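Formate dehydrogenase (Pyrobaculum aerophilum, PDB 1QP8) binds NADPH and is probably a dehydrogenase of the D-isomer specific 2-hydroxyacid family, perhaps reducing glyoxylate or hydroxypyruvate. Local coordinates at residues 80-85 / 272-277; 84-89 / 260-265. All blocks are in the same frame, centred on the assembly; numbering follows the deposited sequence.

Contact 1: 80-85 / 272-277. With NDP (NADPH dihydro-nicotinamide-adenine-dinucleotide phosphate), chain C.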
loop_
_atom_site.group_PDB
_atom_site.type_symbol
_atom_site.label_atom_id
_atom_site.label_comp_id
_atom_site.label_asym_id
_atom_site.label_seq_id
_atom_site.Cartn_x
_atom_site.Cartn_y
_atom_site.Cartn_z
ATOM N N GLY A 80 9.223 18.057 -2.546
ATOM C CA GLY A 80 8.841 17.820 -1.169
ATOM C C GLY A 80 7.544 18.567 -0.942
ATOM O O GLY A 80 6.901 18.436 0.093
ATOM N N SER A 81 7.160 19.367 -1.926
ATOM C CA SER A 81 5.925 20.119 -1.826
ATOM C C SER A 81 4.803 19.127 -2.025
ATOM O O SER A 81 3.675 19.360 -1.590
ATOM C CB SER A 81 5.879 21.221 -2.881
ATOM O OG SER A 81 6.532 20.800 -4.060
ATOM N N ASN A 82 5.126 18.009 -2.677
ATOM C CA ASN A 82 4.148 16.943 -2.911
ATOM C C ASN A 82 4.754 15.581 -2.544
ATOM O O ASN A 82 4.253 14.531 -2.938
ATOM C CB ASN A 82 3.686 16.950 -4.370
ATOM C CG ASN A 82 4.827 16.800 -5.340
ATOM O OD1 ASN A 82 4.625 16.781 -6.553
ATOM N ND2 ASN A 82 6.037 16.694 -4.816
ATOM N N ALA A 83 5.825 15.618 -1.762
ATOM C CA ALA A 83 6.525 14.407 -1.363
ATOM C C ALA A 83 5.610 13.366 -0.744
ATOM O O ALA A 83 5.632 12.205 -1.142
ATOM C CB ALA A 83 7.662 14.751 -0.405
ATOM N N ASP A 84 4.796 13.770 0.221
ATOM C CA ASP A 84 3.907 12.815 0.850
ATOM C C ASP A 84 2.918 12.217 -0.128
ATOM O O ASP A 84 2.829 10.997 -0.244
ATOM C CB ASP A 84 3.190 13.462 2.021
ATOM C CG ASP A 84 4.156 13.920 3.092
ATOM O OD1 ASP A 84 4.895 13.068 3.636
ATOM O OD2 ASP A 84 4.191 15.134 3.385
ATOM N N ALA A 85 2.191 13.062 -0.849
ATOM C CA ALA A 85 1.198 12.582 -1.811
ATOM C C ALA A 85 1.787 11.541 -2.759
ATOM O O ALA A 85 1.298 10.415 -2.851
ATOM C CB ALA A 85 0.633 13.756 -2.610
ATOM N N ARG A 272 -2.688 23.201 -4.509
ATOM C CA ARG A 272 -2.698 24.450 -3.759
ATOM C C ARG A 272 -1.485 24.518 -2.855
ATOM O O ARG A 272 -0.806 25.550 -2.780
ATOM C CB ARG A 272 -3.972 24.572 -2.914
ATOM C CG ARG A 272 -5.221 24.960 -3.701
ATOM C CD ARG A 272 -6.415 25.245 -2.775
ATOM N N GLN A 273 -1.210 23.414 -2.170
ATOM C CA GLN A 273 -0.074 23.379 -1.267
ATOM C C GLN A 273 1.238 23.634 -2.017
ATOM O O GLN A 273 2.069 24.434 -1.578
ATOM C CB GLN A 273 0.001 22.048 -0.550
ATOM C CG GLN A 273 1.032 22.064 0.530
ATOM C CD GLN A 273 1.364 20.684 1.016
ATOM O OE1 GLN A 273 0.480 19.921 1.427
ATOM N NE2 GLN A 273 2.648 20.345 0.980
HETATM N N MSE A 274 1.431 22.956 -3.148
HETATM C CA MSE A 274 2.630 23.156 -3.935
HETATM C C MSE A 274 2.764 24.646 -4.235
HETATM O O MSE A 274 3.843 25.223 -4.121
HETATM C CB MSE A 274 2.550 22.360 -5.232
HETATM C CG MSE A 274 2.776 20.867 -5.062
HETATM SE SE MSE A 274 2.303 19.946 -6.558
HETATM C CE MSE A 274 3.609 20.403 -7.759
ATOM N N VAL A 275 1.660 25.281 -4.597
ATOM C CA VAL A 275 1.701 26.701 -4.902
ATOM C C VAL A 275 2.016 27.539 -3.677
ATOM O O VAL A 275 2.802 28.481 -3.766
ATOM C CB VAL A 275 0.395 27.192 -5.524
ATOM C CG1 VAL A 275 0.414 28.722 -5.640
ATOM C CG2 VAL A 275 0.226 26.548 -6.908
HETATM N N MSE A 276 1.445 27.198 -2.524
HETATM C CA MSE A 276 1.757 27.992 -1.352
HETATM C C MSE A 276 3.227 27.874 -1.000
HETATM O O MSE A 276 3.888 28.869 -0.683
HETATM C CB MSE A 276 0.869 27.612 -0.173
HETATM C CG MSE A 276 -0.489 28.313 -0.218
HETATM SE SE MSE A 276 -0.408 30.110 -0.623
HETATM C CE MSE A 276 0.851 30.690 0.550
ATOM N N GLU A 277 3.761 26.666 -1.109
ATOM C CA GLU A 277 5.166 26.460 -0.795
ATOM C C GLU A 277 6.069 27.191 -1.777
ATOM O O GLU A 277 7.133 27.682 -1.406
ATOM C CB GLU A 277 5.486 24.977 -0.783
ATOM C CG GLU A 277 6.223 24.579 0.455
ATOM C CD GLU A 277 6.118 23.106 0.715
ATOM O OE1 GLU A 277 4.993 22.637 1.008
ATOM O OE2 GLU A 277 7.159 22.411 0.617
HETATM P PA NDP C . 14.452 16.065 -5.013
HETATM O O1A NDP C . 14.779 16.752 -6.301
HETATM O O2A NDP C . 13.076 16.590 -5.155
HETATM O O5B NDP C . 15.243 14.770 -5.660
HETATM C C5B NDP C . 16.660 14.736 -5.213
HETATM C C4B NDP C . 17.086 13.258 -4.887
HETATM O O4B NDP C . 17.383 12.428 -6.076
HETATM C C3B NDP C . 18.439 13.158 -4.077
HETATM O O3B NDP C . 18.528 11.894 -3.444
HETATM C C2B NDP C . 19.401 13.406 -5.239
HETATM O O2B NDP C . 20.773 13.283 -5.136
HETATM C C1B NDP C . 18.817 12.533 -6.270
HETATM N N9A NDP C . 19.285 12.835 -7.583
HETATM C C8A NDP C . 19.101 13.928 -8.387
HETATM N N7A NDP C . 19.703 13.794 -9.569
HETATM C C5A NDP C . 20.292 12.556 -9.492
HETATM C C6A NDP C . 21.103 11.815 -10.429
HETATM N N6A NDP C . 21.398 12.349 -11.629
HETATM N N1A NDP C . 21.560 10.564 -10.031
HETATM C C2A NDP C . 21.220 10.093 -8.770
HETATM N N3A NDP C . 20.490 10.709 -7.856
HETATM C C4A NDP C . 20.041 11.942 -8.300
HETATM O O3 NDP C . 13.531 14.837 -4.687
HETATM P PN NDP C . 12.055 14.167 -4.945
HETATM O O1N NDP C . 11.914 12.889 -4.209
HETATM O O2N NDP C . 10.941 15.112 -4.610
HETATM O O5D NDP C . 11.979 13.881 -6.581
HETATM C C5D NDP C . 11.627 14.985 -7.449
HETATM C C4D NDP C . 11.518 14.400 -8.867
HETATM O O4D NDP C . 10.437 13.437 -8.900
HETATM C C3D NDP C . 11.164 15.488 -9.880
HETATM O O3D NDP C . 12.364 16.075 -10.357
HETATM C C2D NDP C . 10.338 14.693 -10.925
HETATM O O2D NDP C . 11.168 14.190 -11.985
HETATM C C1D NDP C . 9.632 13.596 -10.094
HETATM N N1N NDP C . 8.178 13.951 -9.730
HETATM C C2N NDP C . 7.173 13.055 -10.232
HETATM C C3N NDP C . 5.831 13.369 -9.903
HETATM C C7N NDP C . 4.703 12.404 -10.439
HETATM O O7N NDP C . 3.576 12.562 -10.008
HETATM N N7N NDP C . 5.065 11.457 -11.347
HETATM C C4N NDP C . 5.416 14.507 -9.110
HETATM C C5N NDP C . 6.532 15.310 -8.678
HETATM C C6N NDP C . 7.848 15.082 -8.946
HETATM P P2B NDP C . 21.581 14.747 -4.835
HETATM O O1X NDP C . 22.970 14.155 -4.845
HETATM O O2X NDP C . 21.217 15.579 -6.012
HETATM O O3X NDP C . 21.059 15.215 -3.562
#
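Asn82 carries CG in the crowded position between its backbone N and carbonyl carbon (chi1 57°), which turns its amide toward the nicotinamide of NADPH. From the other segment, Gln273 sends CG anti to its backbone N and then runs out extended. Met274, deposited as selenomethionine, instead has CG beside its backbone N and bends at its end.

The turn at Ser81 is met by three side chains of helix 272-277. Met274 CG lies alongside the serine side chain, 3.8 Å from Ser81 CB. Further out, Met274 SE packs 4.0 Å from Asn82 CB. Asn82 is thus backed by the methionine while its OD1 stands 3.2 Å from C5N of NADPH.

Gln273 and Glu277, one helical turn apart, join at their ends. Gln273 NE2 donates to the syn lone pair of Glu277 OE1 at 3.3 Å, tilted about 20° from the amide plane. The other oxygen, Glu277 OE2, touches Ser81 CA at 3.6 Å. Gln273 NE2 also lies 2.9 Å from Ser81 O, but the angle is too poor for a hydrogen bond. An alanine in place of Glu277 lacks the carboxylate, so the Gln273 amide would probably be less fixed and the packing on Ser81 looser.

Asn82 is the N-cap residue of helix 83-98, although its side chain makes no capping bond. Ser81 OG bonds to Ala79 N within the loop, and Asn78 ND2 bonds to Met274 O, which ties the loop to helix 268-286. Loop and helix meet beside the nicotinamide, probably where the two domains join, as in relatives. Val270 of that helix also touches Asn82. On its far side, helix 268-286 packs on helix 11-18 through Val275 and Met276.

Contact 2: 84-89 / 260-265; sequences DAVAEF and WVAGGY. With NDP (NADPH dihydro-nicotinamide-adenine-dinucleotide phosphate), chain C.
A backbone carbon sits over the face of an aromatic ring here: Ala262 CA makes a CH-pi contact with Phe89, 3.8 Å from the ring centroid and 21° off the normal. Ala262 is the centre of an inverse gamma turn, whose Gly263 N to Val261 O bond is weak. The turn presses Ala262 against helix 84-89.

Phe89 has CG anti to its backbone N (chi1 -158°), which sends the ring out toward the loop. Ala262 CB approaches the side of the ring nearer the helix, 3.3 Å from Phe89 CD2. The tip of the ring reaches Val261, whose CG2 lies 3.8 Å from Phe89 CZ; these two side chains cross obliquely. One turn back along the helix, the CB of Ala85 rests 3.9 Å from Gly263 CA. A CB on Gly263 would run into that methyl group, and its positive phi also suits a residue without one.

Val86 splits its two methyl groups. CG1, anti to the backbone N, packs near Ala262 CB. CG2 lies against the carbonyl oxygen of Ala262 and also stands 3.9 Å from C4N of NADPH, the nicotinamide carbon that transfers hydride. Trp260 reaches the carboxamide on the same ring, with CD1 3.6 Å from N7N and O7N at its ring edge, in plane.

Asp235, a residue of the NADPH site, accepts bonds from Val261 N and Ala262 N. From the second subunit, Ile101 packs on Phe89 and Arg115 on Val261. Helix and loop meet mainly through apolar groups. On this side the nicotinamide meets the apolar Val86 and Ala262 CB, with the Ala262 carbonyl near its carboxamide, and the two bonds to Asp235 probably help to hold the turn.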
loop_
_atom_site.group_PDB
_atom_site.type_symbol
_atom_site.label_atom_id
_atom_site.label_comp_id
_atom_site.label_asym_id
_atom_site.label_seq_id
_atom_site.Cartn_x
_atom_site.Cartn_y
_atom_site.Cartn_z
ATOM N N ASP A 84 4.796 13.770 0.221
ATOM C CA ASP A 84 3.907 12.815 0.850
ATOM C C ASP A 84 2.918 12.217 -0.128
ATOM O O ASP A 84 2.829 10.997 -0.244
ATOM C CB ASP A 84 3.190 13.462 2.021
ATOM C CG ASP A 84 4.156 13.920 3.092
ATOM O OD1 ASP A 84 4.895 13.068 3.636
ATOM O OD2 ASP A 84 4.191 15.134 3.385
ATOM N N ALA A 85 2.191 13.062 -0.849
ATOM C CA ALA A 85 1.198 12.582 -1.811
ATOM C C ALA A 85 1.787 11.541 -2.759
ATOM O O ALA A 85 1.298 10.415 -2.851
ATOM C CB ALA A 85 0.633 13.756 -2.610
ATOM N N VAL A 86 2.838 11.935 -3.467
ATOM C CA VAL A 86 3.504 11.052 -4.408
ATOM C C VAL A 86 4.021 9.799 -3.697
ATOM O O VAL A 86 4.027 8.699 -4.261
ATOM C CB VAL A 86 4.689 11.773 -5.063
ATOM C CG1 VAL A 86 5.321 10.888 -6.129
ATOM C CG2 VAL A 86 4.222 13.085 -5.651
ATOM N N ALA A 87 4.465 9.977 -2.457
ATOM C CA ALA A 87 4.971 8.864 -1.672
ATOM C C ALA A 87 3.900 7.781 -1.530
ATOM O O ALA A 87 4.104 6.651 -1.978
ATOM C CB ALA A 87 5.414 9.346 -0.307
ATOM N N GLU A 88 2.758 8.114 -0.923
ATOM C CA GLU A 88 1.696 7.122 -0.756
ATOM C C GLU A 88 1.259 6.533 -2.089
ATOM O O GLU A 88 0.887 5.359 -2.170
ATOM C CB GLU A 88 0.444 7.697 -0.073
ATOM C CG GLU A 88 0.454 9.165 0.292
ATOM C CD GLU A 88 -0.886 9.618 0.885
ATOM O OE1 GLU A 88 -1.908 9.641 0.151
ATOM O OE2 GLU A 88 -0.920 9.949 2.088
ATOM N N PHE A 89 1.294 7.345 -3.136
ATOM C CA PHE A 89 0.878 6.852 -4.431
ATOM C C PHE A 89 1.810 5.741 -4.921
ATOM O O PHE A 89 1.359 4.754 -5.506
ATOM C CB PHE A 89 0.833 7.994 -5.452
ATOM C CG PHE A 89 -0.057 7.715 -6.622
ATOM C CD1 PHE A 89 -1.429 7.856 -6.511
ATOM C CD2 PHE A 89 0.471 7.261 -7.821
ATOM C CE1 PHE A 89 -2.278 7.543 -7.591
ATOM C CE2 PHE A 89 -0.355 6.944 -8.907
ATOM C CZ PHE A 89 -1.736 7.085 -8.791
ATOM N N TRP A 260 -0.344 10.079 -14.630
ATOM C CA TRP A 260 0.436 11.129 -14.003
ATOM C C TRP A 260 -0.416 11.878 -12.973
ATOM O O TRP A 260 -0.551 13.093 -13.029
ATOM C CB TRP A 260 0.903 12.070 -15.103
ATOM C CG TRP A 260 1.984 12.968 -14.716
ATOM C CD1 TRP A 260 2.610 13.027 -13.510
ATOM C CD2 TRP A 260 2.610 13.943 -15.547
ATOM N NE1 TRP A 260 3.599 13.982 -13.538
ATOM C CE2 TRP A 260 3.618 14.561 -14.778
ATOM C CE3 TRP A 260 2.417 14.355 -16.874
ATOM C CZ2 TRP A 260 4.432 15.571 -15.287
ATOM C CZ3 TRP A 260 3.226 15.359 -17.385
ATOM C CH2 TRP A 260 4.224 15.958 -16.590
ATOM N N VAL A 261 -0.986 11.142 -12.031
ATOM C CA VAL A 261 -1.832 11.735 -11.010
ATOM C C VAL A 261 -1.356 11.545 -9.580
ATOM O O VAL A 261 -2.117 11.776 -8.640
ATOM C CB VAL A 261 -3.243 11.175 -11.093
ATOM C CG1 VAL A 261 -3.949 11.766 -12.301
ATOM C CG2 VAL A 261 -3.195 9.657 -11.181
ATOM N N ALA A 262 -0.111 11.121 -9.407
ATOM C CA ALA A 262 0.429 10.917 -8.076
ATOM C C ALA A 262 0.585 12.267 -7.403
ATOM O O ALA A 262 1.694 12.742 -7.232
ATOM C CB ALA A 262 1.772 10.227 -8.177
ATOM N N GLY A 263 -0.516 12.893 -7.013
ATOM C CA GLY A 263 -0.403 14.196 -6.380
ATOM C C GLY A 263 0.008 15.255 -7.387
ATOM O O GLY A 263 0.833 15.004 -8.259
ATOM N N GLY A 264 -0.559 16.448 -7.256
ATOM C CA GLY A 264 -0.256 17.521 -8.187
ATOM C C GLY A 264 -1.437 17.626 -9.130
ATOM O O GLY A 264 -2.430 18.267 -8.816
ATOM N N TYR A 265 -1.340 16.975 -10.282
ATOM C CA TYR A 265 -2.426 16.989 -11.246
ATOM C C TYR A 265 -3.529 16.015 -10.811
ATOM O O TYR A 265 -4.560 15.898 -11.477
ATOM C CB TYR A 265 -1.918 16.600 -12.634
ATOM C CG TYR A 265 -0.821 17.492 -13.150
ATOM C CD1 TYR A 265 0.488 17.353 -12.692
ATOM C CD2 TYR A 265 -1.089 18.488 -14.085
ATOM C CE1 TYR A 265 1.505 18.180 -13.152
ATOM C CE2 TYR A 265 -0.080 19.324 -14.551
ATOM C CZ TYR A 265 1.217 19.164 -14.080
ATOM O OH TYR A 265 2.224 19.993 -14.527
HETATM P PA NDP C . 14.452 16.065 -5.013
HETATM O O1A NDP C . 14.779 16.752 -6.301
HETATM O O2A NDP C . 13.076 16.590 -5.155
HETATM O O5B NDP C . 15.243 14.770 -5.660
HETATM C C5B NDP C . 16.660 14.736 -5.213
HETATM C C4B NDP C . 17.086 13.258 -4.887
HETATM O O4B NDP C . 17.383 12.428 -6.076
HETATM C C3B NDP C . 18.439 13.158 -4.077
HETATM O O3B NDP C . 18.528 11.894 -3.444
HETATM C C2B NDP C . 19.401 13.406 -5.239
HETATM O O2B NDP C . 20.773 13.283 -5.136
HETATM C C1B NDP C . 18.817 12.533 -6.270
HETATM N N9A NDP C . 19.285 12.835 -7.583
HETATM C C8A NDP C . 19.101 13.928 -8.387
HETATM N N7A NDP C . 19.703 13.794 -9.569
HETATM C C5A NDP C . 20.292 12.556 -9.492
HETATM C C6A NDP C . 21.103 11.815 -10.429
HETATM N N6A NDP C . 21.398 12.349 -11.629
HETATM N N1A NDP C . 21.560 10.564 -10.031
HETATM C C2A NDP C . 21.220 10.093 -8.770
HETATM N N3A NDP C . 20.490 10.709 -7.856
HETATM C C4A NDP C . 20.041 11.942 -8.300
HETATM O O3 NDP C . 13.531 14.837 -4.687
HETATM P PN NDP C . 12.055 14.167 -4.945
HETATM O O1N NDP C . 11.914 12.889 -4.209
HETATM O O2N NDP C . 10.941 15.112 -4.610
HETATM O O5D NDP C . 11.979 13.881 -6.581
HETATM C C5D NDP C . 11.627 14.985 -7.449
HETATM C C4D NDP C . 11.518 14.400 -8.867
HETATM O O4D NDP C . 10.437 13.437 -8.900
HETATM C C3D NDP C . 11.164 15.488 -9.880
HETATM O O3D NDP C . 12.364 16.075 -10.357
HETATM C C2D NDP C . 10.338 14.693 -10.925
HETATM O O2D NDP C . 11.168 14.190 -11.985
HETATM C C1D NDP C . 9.632 13.596 -10.094
HETATM N N1N NDP C . 8.178 13.951 -9.730
HETATM C C2N NDP C . 7.173 13.055 -10.232
HETATM C C3N NDP C . 5.831 13.369 -9.903
HETATM C C7N NDP C . 4.703 12.404 -10.439
HETATM O O7N NDP C . 3.576 12.562 -10.008
HETATM N N7N NDP C . 5.065 11.457 -11.347
HETATM C C4N NDP C . 5.416 14.507 -9.110
HETATM C C5N NDP C . 6.532 15.310 -8.678
HETATM C C6N NDP C . 7.848 15.082 -8.946
HETATM P P2B NDP C . 21.581 14.747 -4.835
HETATM O O1X NDP C . 22.970 14.155 -4.845
HETATM O O2X NDP C . 21.217 15.579 -6.012
HETATM O O3X NDP C . 21.059 15.215 -3.562
#

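From the N terminus, the chain reaches residues 80-85 and runs directly into helix 83-98, so the two contacts share Asp84 and Ala85. It then passes through the six-stranded parallel sheet of the NAD-binding domain. After strand 255-257 it returns to the helix at 260-265, where contact 2 closes the inner loop. Helix 268-286 follows, and contact 1 closes a slightly longer loop around the first. The two loops nest and do not cross. They also touch, through Met274 SE and Gly264 CA. Together they tie helix 83-98 and the loop before it to the loop 260-265 and helix 268-286, probably where the chain enters and leaves the coenzyme domain, as in relatives.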